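Capsid protein (Turnip yellow mosaic virus, PDB 2FZ2) self-assembles from 180 copies into the T=3 icosahedral capsid that encloses the single-stranded RNA genome of the virus. Local coordinates at residues Q33-E38 with G175-H180; Y66-L71 with K142-Y147; W75-P80 with P127-C132. All coordinates share one frame; numbering follows the deposited sequence.

Contact 1 (Q33-E38 with G175-H180); sequences QPFQSE and GTLSMH
Phe35 lays its ring against the backbone of Gly175, and the two form an antiparallel hydrogen-bonded pair. A chi1 of 62° sets CG of Phe35 between the backbone N and the carbonyl carbon, and the ring end comes nearer to the partner strand than CB does. Gly175 N lies over one ring face, 3.7 Å above the plane and offset toward the rim, while Phe35 CE2 comes within 4.3 Å of Leu177 CG. Four backbone bonds fix this register. Gln33 and Leu177 exchange two, Leu177 N reaching Gln33 O at 2.7 Å; Phe35 N bonds to Gly175 O, and the return bond from Gly175 N to Phe35 O is longer. Between these pairs, Pro34 and Thr176 face each other as a non-hydrogen-bonded pair, CB to CB 3.8 Å, on the side of the sheet where Tyr111 of a neighbouring subunit packs on both. Gln33, bent at chi2, and Met179 cross obliquely, Gln33 CG meeting Met179 CE at 4.1 Å; Gln33 NE2 is bonded to Phe65 O of a third subunit. Helix 57-63 packs on Gln33, Phe35 and Leu177. Strands 30-42 and 169-182 thus pair antiparallel, as in the jelly-roll beta sandwich of icosahedral plant virus coat proteins.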
ATOM      1  N   GLN D  33     -39.447 -46.831-100.553  1.00 10.16           N
ATOM      2  CA  GLN D  33     -40.541 -47.068-101.482  1.00  8.34           C
ATOM      3  C   GLN D  33     -41.024 -48.491-101.179  1.00 13.51           C
ATOM      4  O   GLN D  33     -40.213 -49.396-100.996  1.00 18.75           O
ATOM      5  CB  GLN D  33     -40.053 -46.955-102.916  1.00  5.20           C
ATOM      6  CG  GLN D  33     -40.037 -45.536-103.433  1.00 15.63           C
ATOM      7  CD  GLN D  33     -41.371 -45.089-104.007  1.00 25.83           C
ATOM      8  OE1 GLN D  33     -42.354 -45.832-104.014  1.00 35.78           O
ATOM      9  NE2 GLN D  33     -41.408 -43.859-104.497  1.00 30.49           N
ATOM     10  N   PRO D  34     -42.349 -48.698-101.086  1.00 12.98           N
ATOM     11  CA  PRO D  34     -42.978 -49.986-100.794  1.00 13.46           C
ATOM     12  C   PRO D  34     -43.570 -50.603-102.043  1.00 14.29           C
ATOM     13  O   PRO D  34     -43.543 -49.982-103.094  1.00 22.09           O
ATOM     14  CB  PRO D  34     -44.066 -49.597 -99.827  1.00 14.30           C
ATOM     15  CG  PRO D  34     -44.525 -48.243-100.382  1.00 11.29           C
ATOM     16  CD  PRO D  34     -43.381 -47.661-101.207  1.00 16.22           C
ATOM     17  N   PHE D  35     -44.152 -51.793-101.922  1.00 14.73           N
ATOM     18  CA  PHE D  35     -44.731 -52.453-103.089  1.00 14.91           C
ATOM     19  C   PHE D  35     -45.445 -53.755-102.766  1.00 17.55           C
ATOM     20  O   PHE D  35     -45.377 -54.277-101.654  1.00 19.40           O
ATOM     21  CB  PHE D  35     -43.623 -52.817-104.042  1.00 14.14           C
ATOM     22  CG  PHE D  35     -42.657 -53.786-103.441  1.00 21.18           C
ATOM     23  CD1 PHE D  35     -42.743 -55.146-103.720  1.00 25.20           C
ATOM     24  CD2 PHE D  35     -41.700 -53.349-102.527  1.00 22.65           C
ATOM     25  CE1 PHE D  35     -41.890 -56.058-103.094  1.00 19.87           C
ATOM     26  CE2 PHE D  35     -40.845 -54.251-101.900  1.00 15.59           C
ATOM     27  CZ  PHE D  35     -40.942 -55.608-102.184  1.00 17.82           C
ATOM     28  N   GLN D  36     -46.113 -54.281-103.783  1.00 15.83           N
ATOM     29  CA  GLN D  36     -46.777 -55.562-103.690  1.00 12.70           C
ATOM     30  C   GLN D  36     -46.601 -56.133-105.082  1.00 15.71           C
ATOM     31  O   GLN D  36     -46.905 -55.465-106.085  1.00 19.50           O
ATOM     32  CB  GLN D  36     -48.256 -55.420-103.361  1.00 14.78           C
ATOM     33  CG  GLN D  36     -48.977 -56.761-103.301  1.00 23.79           C
ATOM     34  CD  GLN D  36     -50.103 -56.791-102.279  1.00 32.73           C
ATOM     35  OE1 GLN D  36     -51.212 -57.232-102.575  1.00 31.85           O
ATOM     36  NE2 GLN D  36     -49.819 -56.323-101.064  1.00 46.52           N
ATOM     37  N   SER D  37     -46.063 -57.345-105.153  1.00 16.16           N
ATOM     38  CA  SER D  37     -45.855 -57.983-106.440  1.00 17.38           C
ATOM     39  C   SER D  37     -46.626 -59.276-106.490  1.00 16.19           C
ATOM     40  O   SER D  37     -46.594 -60.068-105.550  1.00 10.19           O
ATOM     41  CB  SER D  37     -44.370 -58.264-106.688  1.00 22.05           C
ATOM     42  OG  SER D  37     -44.117 -58.489-108.072  1.00 33.60           O
ATOM     43  N   GLU D  38     -47.341 -59.470-107.592  1.00 20.85           N
ATOM     44  CA  GLU D  38     -48.116 -60.677-107.776  1.00 16.71           C
ATOM     45  C   GLU D  38     -47.096 -61.772-107.969  1.00 18.24           C
ATOM     46  O   GLU D  38     -46.140 -61.611-108.734  1.00 25.27           O
ATOM     47  CB  GLU D  38     -48.999 -60.553-109.012  1.00 20.45           C
ATOM     48  CG  GLU D  38     -50.390 -60.042-108.692  1.00 28.86           C
ATOM     49  CD  GLU D  38     -51.135 -59.569-109.919  1.00 38.77           C
ATOM     50  OE1 GLU D  38     -52.029 -58.702-109.770  1.00 41.39           O
ATOM     51  OE2 GLU D  38     -50.824 -60.066-111.029  1.00 48.24           O
ATOM     52  N   GLY D 175     -43.395 -55.608 -99.444  1.00 16.11           N
ATOM     53  CA  GLY D 175     -42.372 -55.120 -98.546  1.00 18.26           C
ATOM     54  C   GLY D 175     -42.031 -53.701 -98.948  1.00 20.64           C
ATOM     55  O   GLY D 175     -42.741 -53.069 -99.738  1.00 20.42           O
ATOM     56  N   THR D 176     -40.938 -53.187 -98.413  1.00 19.43           N
ATOM     57  CA  THR D 176     -40.528 -51.835 -98.733  1.00 16.65           C
ATOM     58  C   THR D 176     -39.001 -51.788 -98.744  1.00 16.07           C
ATOM     59  O   THR D 176     -38.343 -52.506 -97.982  1.00 16.74           O
ATOM     60  CB  THR D 176     -41.129 -50.822 -97.706  1.00 21.04           C
ATOM     61  OG1 THR D 176     -40.086 -50.029 -97.131  1.00 21.92           O
ATOM     62  CG2 THR D 176     -41.884 -51.556 -96.590  1.00 15.39           C
ATOM     63  N   LEU D 177     -38.428 -50.972 -99.621  1.00 11.55           N
ATOM     64  CA  LEU D 177     -36.974 -50.886 -99.696  1.00 14.48           C
ATOM     65  C   LEU D 177     -36.456 -49.451 -99.636  1.00 14.13           C
ATOM     66  O   LEU D 177     -37.180 -48.503 -99.940  1.00 15.77           O
ATOM     67  CB  LEU D 177     -36.474 -51.590-100.970  1.00  5.20           C
ATOM     68  CG  LEU D 177     -37.441 -51.554-102.144  1.00  5.87           C
ATOM     69  CD1 LEU D 177     -37.456 -50.153-102.613  1.00  5.20           C
ATOM     70  CD2 LEU D 177     -37.039 -52.461-103.267  1.00  5.20           C
ATOM     71  N   SER D 178     -35.205 -49.300 -99.212  1.00 12.52           N
ATOM     72  CA  SER D 178     -34.581 -47.991 -99.116  1.00 20.85           C
ATOM     73  C   SER D 178     -33.565 -47.851-100.240  1.00 21.27           C
ATOM     74  O   SER D 178     -32.937 -48.824-100.648  1.00 27.92           O
ATOM     75  CB  SER D 178     -33.861 -47.843 -97.780  1.00 24.21           C
ATOM     76  OG  SER D 178     -32.472 -48.094 -97.946  1.00 38.84           O
ATOM     77  N   MET D 179     -33.383 -46.642-100.741  1.00 22.69           N
ATOM     78  CA  MET D 179     -32.419 -46.459-101.805  1.00 21.01           C
ATOM     79  C   MET D 179     -31.786 -45.089-101.760  1.00 21.12           C
ATOM     80  O   MET D 179     -32.322 -44.158-101.144  1.00 26.74           O
ATOM     81  CB  MET D 179     -33.087 -46.666-103.157  1.00 18.59           C
ATOM     82  CG  MET D 179     -34.504 -46.156-103.225  1.00 17.95           C
ATOM     83  SD  MET D 179     -35.472 -47.179-104.333  1.00 28.42           S
ATOM     84  CE  MET D 179     -36.395 -45.938-105.252  1.00 34.17           C
ATOM     85  N   HIS D 180     -30.631 -44.981-102.408  1.00 16.96           N
ATOM     86  CA  HIS D 180     -29.917 -43.724-102.474  1.00 21.93           C
ATOM     87  C   HIS D 180     -28.946 -43.731-103.637  1.00 20.48           C
ATOM     88  O   HIS D 180     -28.879 -44.709-104.394  1.00 19.58           O
ATOM     89  CB  HIS D 180     -29.190 -43.444-101.152  1.00 24.49           C
ATOM     90  CG  HIS D 180     -28.147 -44.459-100.783  1.00 21.99           C
ATOM     91  ND1 HIS D 180     -27.616 -45.357-101.681  1.00 24.58           N
ATOM     92  CD2 HIS D 180     -27.506 -44.679 -99.609  1.00 28.38           C
ATOM     93  CE1 HIS D 180     -26.691 -46.084-101.077  1.00 32.01           C
ATOM     94  NE2 HIS D 180     -26.605 -45.693 -99.819  1.00 35.16           N
TER

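Contact 2 (Y66-L71 with K142-Y147); sequences YRHASL and KDSIQY
His68 meets Asp143 where strand 66-80, part of the capsid protein's beta sandwich, runs beside the loop that follows strand 140-142. This is a His-carboxylate hydrogen bond: ND1 of His68 points to OD2 of Asp143 with an N-H...O angle of 169°. The modelled length is very short, so its exact value is doubtful at 2.9 Å resolution. OD2 lies near the plane of the imidazole, at its edge, and the ring and carboxylate planes are 68° apart. The far nitrogen of the ring, NE2, bonds to Val16 O of another subunit, distinct from those at contact 1, and Asp143 OD1 has Thr18 OG1 of that subunit as a partner, so each ring nitrogen of His68 and each carboxylate oxygen of Asp143 is engaged. Arg67 and Ser144, also buried, both turn to Asp149 of the same subunit, Arg67 NH1 by a salt bridge and Ser144 OG by a hydrogen bond to OD1. Against this buried, many-partnered part, the side at Lys142 is looser and partly exposed. Ala69 N reaches Lys142 O at 3.0 Å, but the return bond from Lys142 N to Ala69 O is weak. The lysine chain, bent at chi2, passes Arg67 O with its CG 3.4 Å away, and its NZ has a weak bond to Thr63 O. Within the loop, Tyr147 OH donates to Asp143 OD1 over 2.8 Å, arriving from above the carboxylate plane.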
ATOM      1  N   TYR D  66     -31.289 -45.549-109.238  1.00 21.34           N
ATOM      2  CA  TYR D  66     -30.522 -45.476-107.993  1.00 22.83           C
ATOM      3  C   TYR D  66     -29.412 -46.521-108.049  1.00 21.86           C
ATOM      4  O   TYR D  66     -29.555 -47.560-108.695  1.00 17.65           O
ATOM      5  CB  TYR D  66     -31.418 -45.707-106.777  1.00 25.80           C
ATOM      6  CG  TYR D  66     -32.539 -44.718-106.711  1.00 28.88           C
ATOM      7  CD1 TYR D  66     -33.692 -44.915-107.459  1.00 36.91           C
ATOM      8  CD2 TYR D  66     -32.428 -43.553-105.956  1.00 26.89           C
ATOM      9  CE1 TYR D  66     -34.711 -43.977-107.471  1.00 45.54           C
ATOM     10  CE2 TYR D  66     -33.441 -42.599-105.954  1.00 30.80           C
ATOM     11  CZ  TYR D  66     -34.581 -42.817-106.721  1.00 44.62           C
ATOM     12  OH  TYR D  66     -35.591 -41.879-106.787  1.00 51.31           O
ATOM     13  N   ARG D  67     -28.295 -46.241-107.391  1.00 23.25           N
ATOM     14  CA  ARG D  67     -27.188 -47.172-107.423  1.00 22.96           C
ATOM     15  C   ARG D  67     -27.269 -48.215-106.320  1.00 22.58           C
ATOM     16  O   ARG D  67     -26.808 -49.346-106.514  1.00 24.21           O
ATOM     17  CB  ARG D  67     -25.856 -46.416-107.358  1.00 27.90           C
ATOM     18  CG  ARG D  67     -25.775 -45.209-108.286  1.00 23.30           C
ATOM     19  CD  ARG D  67     -24.471 -45.196-109.068  1.00 25.70           C
ATOM     20  NE  ARG D  67     -23.429 -44.368-108.449  1.00 29.04           N
ATOM     21  CZ  ARG D  67     -22.281 -44.849-107.974  1.00 29.23           C
ATOM     22  NH1 ARG D  67     -22.043 -46.153-108.051  1.00 28.53           N
ATOM     23  NH2 ARG D  67     -21.371 -44.037-107.428  1.00 25.21           N
ATOM     24  N   HIS D  68     -27.842 -47.844-105.172  1.00 15.98           N
ATOM     25  CA  HIS D  68     -27.983 -48.788-104.067  1.00 21.43           C
ATOM     26  C   HIS D  68     -29.385 -48.806-103.530  1.00 22.23           C
ATOM     27  O   HIS D  68     -30.069 -47.779-103.532  1.00 21.74           O
ATOM     28  CB  HIS D  68     -27.059 -48.463-102.906  1.00 20.02           C
ATOM     29  CG  HIS D  68     -25.689 -48.065-103.326  1.00 21.65           C
ATOM     30  ND1 HIS D  68     -24.646 -48.962-103.394  1.00 25.74           N
ATOM     31  CD2 HIS D  68     -25.189 -46.870-103.713  1.00 19.31           C
ATOM     32  CE1 HIS D  68     -23.560 -48.336-103.806  1.00 26.73           C
ATOM     33  NE2 HIS D  68     -23.863 -47.065-104.006  1.00 28.29           N
ATOM     34  N   ALA D  69     -29.783 -49.980-103.042  1.00 26.35           N
ATOM     35  CA  ALA D  69     -31.105 -50.196-102.480  1.00 21.60           C
ATOM     36  C   ALA D  69     -31.179 -51.530-101.749  1.00 24.31           C
ATOM     37  O   ALA D  69     -31.020 -52.586-102.362  1.00 17.86           O
ATOM     38  CB  ALA D  69     -32.133 -50.169-103.574  1.00 13.39           C
ATOM     39  N   SER D  70     -31.423 -51.453-100.441  1.00 27.17           N
ATOM     40  CA  SER D  70     -31.557 -52.609 -99.558  1.00 24.72           C
ATOM     41  C   SER D  70     -33.041 -52.814 -99.299  1.00 23.53           C
ATOM     42  O   SER D  70     -33.848 -51.972 -99.651  1.00 25.73           O
ATOM     43  CB  SER D  70     -30.866 -52.339 -98.218  1.00 34.46           C
ATOM     44  OG  SER D  70     -29.552 -52.877 -98.167  1.00 49.94           O
ATOM     45  N   LEU D  71     -33.392 -53.925 -98.659  1.00 23.91           N
ATOM     46  CA  LEU D  71     -34.784 -54.251 -98.335  1.00 18.70           C
ATOM     47  C   LEU D  71     -35.084 -53.998 -96.866  1.00 22.96           C
ATOM     48  O   LEU D  71     -34.546 -54.696 -96.005  1.00 29.07           O
ATOM     49  CB  LEU D  71     -35.033 -55.715 -98.616  1.00 15.39           C
ATOM     50  CG  LEU D  71     -35.539 -55.944-100.019  1.00 11.71           C
ATOM     51  CD1 LEU D  71     -35.598 -57.426-100.352  1.00 11.03           C
ATOM     52  CD2 LEU D  71     -36.901 -55.315-100.094  1.00 18.78           C
ATOM     53  N   LYS D 142     -29.503 -54.049-104.871  1.00 18.02           N
ATOM     54  CA  LYS D 142     -28.870 -53.262-105.919  1.00 15.81           C
ATOM     55  C   LYS D 142     -27.696 -52.629-105.213  1.00 16.39           C
ATOM     56  O   LYS D 142     -27.866 -51.958-104.186  1.00  6.38           O
ATOM     57  CB  LYS D 142     -29.797 -52.177-106.495  1.00 11.19           C
ATOM     58  CG  LYS D 142     -29.231 -51.457-107.757  1.00  5.20           C
ATOM     59  CD  LYS D 142     -30.303 -51.219-108.849  1.00 15.69           C
ATOM     60  CE  LYS D 142     -29.916 -50.126-109.885  1.00 20.68           C
ATOM     61  NZ  LYS D 142     -30.960 -49.902-110.958  1.00 24.36           N
ATOM     62  N   ASP D 143     -26.499 -52.894-105.726  1.00 16.55           N
ATOM     63  CA  ASP D 143     -25.309 -52.313-105.129  1.00 20.15           C
ATOM     64  C   ASP D 143     -24.206 -52.174-106.141  1.00 20.97           C
ATOM     65  O   ASP D 143     -24.418 -52.439-107.328  1.00 26.03           O
ATOM     66  CB  ASP D 143     -24.808 -53.153-103.961  1.00 16.24           C
ATOM     67  CG  ASP D 143     -24.270 -52.302-102.845  1.00 17.82           C
ATOM     68  OD1 ASP D 143     -23.276 -52.689-102.203  1.00 12.57           O
ATOM     69  OD2 ASP D 143     -24.855 -51.229-102.610  1.00 27.95           O
ATOM     70  N   SER D 144     -23.039 -51.751-105.652  1.00 12.25           N
ATOM     71  CA  SER D 144     -21.848 -51.572-106.476  1.00 16.90           C
ATOM     72  C   SER D 144     -21.390 -52.924-107.033  1.00 18.86           C
ATOM     73  O   SER D 144     -20.483 -52.998-107.871  1.00 20.01           O
ATOM     74  CB  SER D 144     -20.723 -50.968-105.636  1.00 16.47           C
ATOM     75  OG  SER D 144     -20.727 -49.556-105.684  1.00 15.81           O
ATOM     76  N   ILE D 145     -22.026 -53.988-106.545  1.00 22.51           N
ATOM     77  CA  ILE D 145     -21.724 -55.356-106.952  1.00 28.14           C
ATOM     78  C   ILE D 145     -22.976 -56.210-106.748  1.00 33.24           C
ATOM     79  O   ILE D 145     -23.866 -55.810-105.995  1.00 41.49           O
ATOM     80  CB  ILE D 145     -20.576 -55.938-106.104  1.00 21.41           C
ATOM     81  CG1 ILE D 145     -20.151 -57.304-106.661  1.00 38.47           C
ATOM     82  CG2 ILE D 145     -21.020 -56.077-104.659  1.00  9.52           C
ATOM     83  CD1 ILE D 145     -20.312 -57.492-108.205  1.00 42.18           C
ATOM     84  N   GLN D 146     -23.067 -57.358-107.427  1.00 34.88           N
ATOM     85  CA  GLN D 146     -24.227 -58.238-107.260  1.00 36.15           C
ATOM     86  C   GLN D 146     -23.895 -59.268-106.203  1.00 32.60           C
ATOM     87  O   GLN D 146     -22.804 -59.840-106.216  1.00 34.27           O
ATOM     88  CB  GLN D 146     -24.588 -58.965-108.555  1.00 40.17           C
ATOM     89  CG  GLN D 146     -23.712 -58.634-109.740  1.00 56.90           C
ATOM     90  CD  GLN D 146     -24.370 -59.022-111.051  1.00 67.44           C
ATOM     91  OE1 GLN D 146     -25.599 -59.120-111.135  1.00 74.67           O
ATOM     92  NE2 GLN D 146     -23.559 -59.251-112.084  1.00 73.02           N
ATOM     93  N   TYR D 147     -24.832 -59.493-105.284  1.00 26.80           N
ATOM     94  CA  TYR D 147     -24.638 -60.465-104.217  1.00 19.78           C
ATOM     95  C   TYR D 147     -25.365 -61.732-104.612  1.00 18.93           C
ATOM     96  O   TYR D 147     -26.200 -61.709-105.525  1.00 25.95           O
ATOM     97  CB  TYR D 147     -25.217 -59.940-102.916  1.00 18.78           C
ATOM     98  CG  TYR D 147     -24.578 -58.670-102.430  1.00 23.25           C
ATOM     99  CD1 TYR D 147     -25.078 -57.428-102.807  1.00 25.05           C
ATOM    100  CD2 TYR D 147     -23.493 -58.706-101.554  1.00 29.22           C
ATOM    101  CE1 TYR D 147     -24.512 -56.238-102.310  1.00 29.00           C
ATOM    102  CE2 TYR D 147     -22.920 -57.527-101.051  1.00 30.27           C
ATOM    103  CZ  TYR D 147     -23.437 -56.300-101.431  1.00 29.27           C
ATOM    104  OH  TYR D 147     -22.904 -55.145-100.898  1.00 33.38           O
TER

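Contact 3 (W75-P80 with P127-C132); sequences WVTIHP and PLIVKC
Ile129 fits its two branches against Trp75 and Thr77, its neighbours across an antiparallel strand pair. Ile129 CG2, anti to the backbone N, approaches Trp75 CD1 at 3.4 Å, while CD1 of Ile129 lies against the Thr77 methyl CG2. The three side chains point the same way and lie side by side, so the isoleucine is a bump set between an aromatic ring and a small branched residue. Trp75 NE1 also makes a weak bond to Thr77 OG1, which lies in the plane of the indole at its edge. On the reverse of the sheet, Val76 CG1 abuts Val130 CB at 3.8 Å and Ile78 CB abuts Leu128 CB at 3.9 Å, each pair side by side and pointing the same way. These reach toward the opposing sheet, where Trp95, Val91 and Val93 of strand 89-97 and Phe116 and Ile118 of strand 114-118 pack on them. At the far end the rings of Pro80 and Pro127 meet, CD to CB 4.1 Å. Val76 with Val130 and Ile78 with Leu128 are each joined by a pair of backbone bonds, Ile78 N to Leu128 O being 2.9 Å. The contact between these two neighbouring strands is therefore polar along the backbone and almost wholly apolar between side chains, consistent with a sandwich interior formed by the Val76, Ile78, Leu128 and Val130 face.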
ATOM      1  N   TRP D  75     -42.222 -59.710 -96.909  1.00  8.41           N
ATOM      2  CA  TRP D  75     -42.994 -60.871 -96.521  1.00  9.19           C
ATOM      3  C   TRP D  75     -43.832 -61.304 -97.692  1.00  8.78           C
ATOM      4  O   TRP D  75     -43.907 -60.620 -98.703  1.00 10.13           O
ATOM      5  CB  TRP D  75     -43.913 -60.555 -95.348  1.00  7.02           C
ATOM      6  CG  TRP D  75     -45.022 -59.628 -95.714  1.00 18.78           C
ATOM      7  CD1 TRP D  75     -46.245 -59.963 -96.226  1.00 20.70           C
ATOM      8  CD2 TRP D  75     -45.000 -58.204 -95.633  1.00 21.62           C
ATOM      9  NE1 TRP D  75     -46.987 -58.830 -96.471  1.00 21.49           N
ATOM     10  CE2 TRP D  75     -46.242 -57.737 -96.116  1.00 17.57           C
ATOM     11  CE3 TRP D  75     -44.048 -57.273 -95.201  1.00 24.79           C
ATOM     12  CZ2 TRP D  75     -46.553 -56.386 -96.176  1.00 23.53           C
ATOM     13  CZ3 TRP D  75     -44.358 -55.927 -95.261  1.00 18.44           C
ATOM     14  CH2 TRP D  75     -45.597 -55.497 -95.746  1.00 22.71           C
ATOM     15  N   VAL D  76     -44.475 -62.449 -97.537  1.00  9.66           N
ATOM     16  CA  VAL D  76     -45.323 -62.982 -98.578  1.00  9.47           C
ATOM     17  C   VAL D  76     -46.680 -63.250 -97.962  1.00  8.89           C
ATOM     18  O   VAL D  76     -46.788 -63.691 -96.815  1.00 13.05           O
ATOM     19  CB  VAL D  76     -44.764 -64.291 -99.111  1.00  8.73           C
ATOM     20  CG1 VAL D  76     -44.372 -65.176 -97.942  1.00  5.20           C
ATOM     21  CG2 VAL D  76     -45.788 -64.979-100.000  1.00  5.20           C
ATOM     22  N   THR D  77     -47.721 -62.984 -98.733  1.00 11.33           N
ATOM     23  CA  THR D  77     -49.068 -63.193 -98.259  1.00  8.32           C
ATOM     24  C   THR D  77     -49.829 -64.196 -99.101  1.00  8.81           C
ATOM     25  O   THR D  77     -49.729 -64.212-100.331  1.00 10.67           O
ATOM     26  CB  THR D  77     -49.888 -61.914 -98.310  1.00  8.25           C
ATOM     27  OG1 THR D  77     -49.085 -60.772 -97.964  1.00 15.08           O
ATOM     28  CG2 THR D  77     -51.069 -62.057 -97.401  1.00  5.20           C
ATOM     29  N   ILE D  78     -50.596 -65.043 -98.437  1.00 10.50           N
ATOM     30  CA  ILE D  78     -51.416 -65.994 -99.157  1.00  9.00           C
ATOM     31  C   ILE D  78     -52.813 -65.453 -98.986  1.00 15.37           C
ATOM     32  O   ILE D  78     -53.289 -65.308 -97.860  1.00 15.11           O
ATOM     33  CB  ILE D  78     -51.385 -67.370 -98.540  1.00  8.07           C
ATOM     34  CG1 ILE D  78     -49.943 -67.812 -98.356  1.00 11.09           C
ATOM     35  CG2 ILE D  78     -52.179 -68.327 -99.406  1.00 10.21           C
ATOM     36  CD1 ILE D  78     -49.743 -69.305 -98.389  1.00  5.20           C
ATOM     37  N   HIS D  79     -53.469 -65.133-100.091  1.00 14.39           N
ATOM     38  CA  HIS D  79     -54.808 -64.593-100.005  1.00 16.11           C
ATOM     39  C   HIS D  79     -55.762 -65.637-100.475  1.00 18.26           C
ATOM     40  O   HIS D  79     -55.799 -65.970-101.656  1.00 25.43           O
ATOM     41  CB  HIS D  79     -54.934 -63.355-100.864  1.00 13.35           C
ATOM     42  CG  HIS D  79     -53.936 -62.297-100.529  1.00 17.66           C
ATOM     43  ND1 HIS D  79     -52.645 -62.317-101.013  1.00 16.40           N
ATOM     44  CD2 HIS D  79     -54.040 -61.183 -99.767  1.00 21.98           C
ATOM     45  CE1 HIS D  79     -51.996 -61.259-100.566  1.00 19.55           C
ATOM     46  NE2 HIS D  79     -52.818 -60.555 -99.807  1.00 24.27           N
ATOM     47  N   PRO D  80     -56.549 -66.184 -99.552  1.00 19.83           N
ATOM     48  CA  PRO D  80     -57.496 -67.213 -99.967  1.00 17.12           C
ATOM     49  C   PRO D  80     -58.578 -66.533-100.780  1.00 14.99           C
ATOM     50  O   PRO D  80     -58.932 -65.392-100.501  1.00 17.13           O
ATOM     51  CB  PRO D  80     -57.997 -67.797 -98.646  1.00 14.41           C
ATOM     52  CG  PRO D  80     -57.044 -67.248 -97.580  1.00 18.76           C
ATOM     53  CD  PRO D  80     -56.634 -65.911 -98.112  1.00 24.03           C
ATOM     54  N   PRO D 127     -56.035 -64.517 -94.402  1.00  8.50           N
ATOM     55  CA  PRO D 127     -54.832 -64.436 -95.234  1.00  9.24           C
ATOM     56  C   PRO D 127     -53.570 -64.680 -94.402  1.00  9.92           C
ATOM     57  O   PRO D 127     -53.422 -64.122 -93.312  1.00 11.19           O
ATOM     58  CB  PRO D 127     -54.888 -63.027 -95.809  1.00 11.94           C
ATOM     59  CG  PRO D 127     -55.689 -62.263 -94.857  1.00 12.70           C
ATOM     60  CD  PRO D 127     -56.701 -63.218 -94.281  1.00  5.20           C
ATOM     61  N   LEU D 128     -52.668 -65.504 -94.939  1.00 11.96           N
ATOM     62  CA  LEU D 128     -51.420 -65.905 -94.278  1.00  9.23           C
ATOM     63  C   LEU D 128     -50.178 -65.091 -94.556  1.00  9.55           C
ATOM     64  O   LEU D 128     -49.936 -64.653 -95.685  1.00 24.02           O
ATOM     65  CB  LEU D 128     -51.098 -67.336 -94.646  1.00  9.35           C
ATOM     66  CG  LEU D 128     -50.830 -68.280 -93.495  1.00 11.73           C
ATOM     67  CD1 LEU D 128     -51.147 -67.618 -92.173  1.00 26.65           C
ATOM     68  CD2 LEU D 128     -51.691 -69.500 -93.702  1.00 23.41           C
ATOM     69  N   ILE D 129     -49.345 -64.939 -93.538  1.00  8.02           N
ATOM     70  CA  ILE D 129     -48.143 -64.158 -93.720  1.00 11.76           C
ATOM     71  C   ILE D 129     -46.832 -64.724 -93.198  1.00 15.89           C
ATOM     72  O   ILE D 129     -46.692 -65.063 -92.013  1.00 17.48           O
ATOM     73  CB  ILE D 129     -48.302 -62.779 -93.092  1.00 13.27           C
ATOM     74  CG1 ILE D 129     -49.638 -62.171 -93.492  1.00 13.10           C
ATOM     75  CG2 ILE D 129     -47.153 -61.899 -93.525  1.00 21.63           C
ATOM     76  CD1 ILE D 129     -49.553 -61.237 -94.676  1.00 28.16           C
ATOM     77  N   VAL D 130     -45.850 -64.799 -94.081  1.00 12.75           N
ATOM     78  CA  VAL D 130     -44.554 -65.269 -93.658  1.00 14.86           C
ATOM     79  C   VAL D 130     -43.556 -64.157 -93.877  1.00 14.04           C
ATOM     80  O   VAL D 130     -43.154 -63.874 -95.012  1.00  9.15           O
ATOM     81  CB  VAL D 130     -44.119 -66.506 -94.431  1.00 14.58           C
ATOM     82  CG1 VAL D 130     -42.939 -67.164 -93.738  1.00 20.44           C
ATOM     83  CG2 VAL D 130     -45.248 -67.473 -94.495  1.00  6.80           C
ATOM     84  N   LYS D 131     -43.189 -63.495 -92.786  1.00 15.81           N
ATOM     85  CA  LYS D 131     -42.226 -62.421 -92.903  1.00 20.75           C
ATOM     86  C   LYS D 131     -40.951 -63.118 -93.339  1.00 16.98           C
ATOM     87  O   LYS D 131     -40.673 -64.249 -92.919  1.00 16.98           O
ATOM     88  CB  LYS D 131     -41.996 -61.693 -91.550  1.00 32.52           C
ATOM     89  CG  LYS D 131     -43.087 -60.646 -91.161  1.00 56.81           C
ATOM     90  CD  LYS D 131     -42.564 -59.315 -90.506  1.00 66.46           C
ATOM     91  CE  LYS D 131     -43.711 -58.243 -90.358  1.00 70.22           C
ATOM     92  NZ  LYS D 131     -43.445 -57.044 -89.465  1.00 59.29           N
ATOM     93  N   CYS D 132     -40.208 -62.473 -94.225  1.00 13.10           N
ATOM     94  CA  CYS D 132     -38.941 -63.025 -94.636  1.00 11.47           C
ATOM     95  C   CYS D 132     -37.987 -62.505 -93.573  1.00 13.22           C
ATOM     96  O   CYS D 132     -38.075 -61.349 -93.154  1.00 21.82           O
ATOM     97  CB  CYS D 132     -38.501 -62.497 -95.995  1.00  8.45           C
ATOM     98  SG  CYS D 132     -36.785 -62.954 -96.335  1.00 25.26           S
TER

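All three contacts involve one sheet, in which strand 66-80 has strand 169-182 as a neighbour and also pairs with strand 128-131. Contacts 1 and 2 have centres 13 Å apart and are joined directly: Ser178 N is 3.0 Å from Ser70 O and His180 N 3.1 Å from His68 O, both probable hydrogen bonds. Contacts 1 and 3, with centres 16 Å apart, touch where Gly175 CA approaches Trp75 CZ3 at 3.9 Å. Contacts 2 and 3 share strand 66-80 but lie 25 Å apart between centres. Contact 3 comes nearest to the RNA, about 10 Å by closest atoms, against about 17 Å for contact 2 and 20 Å for contact 1.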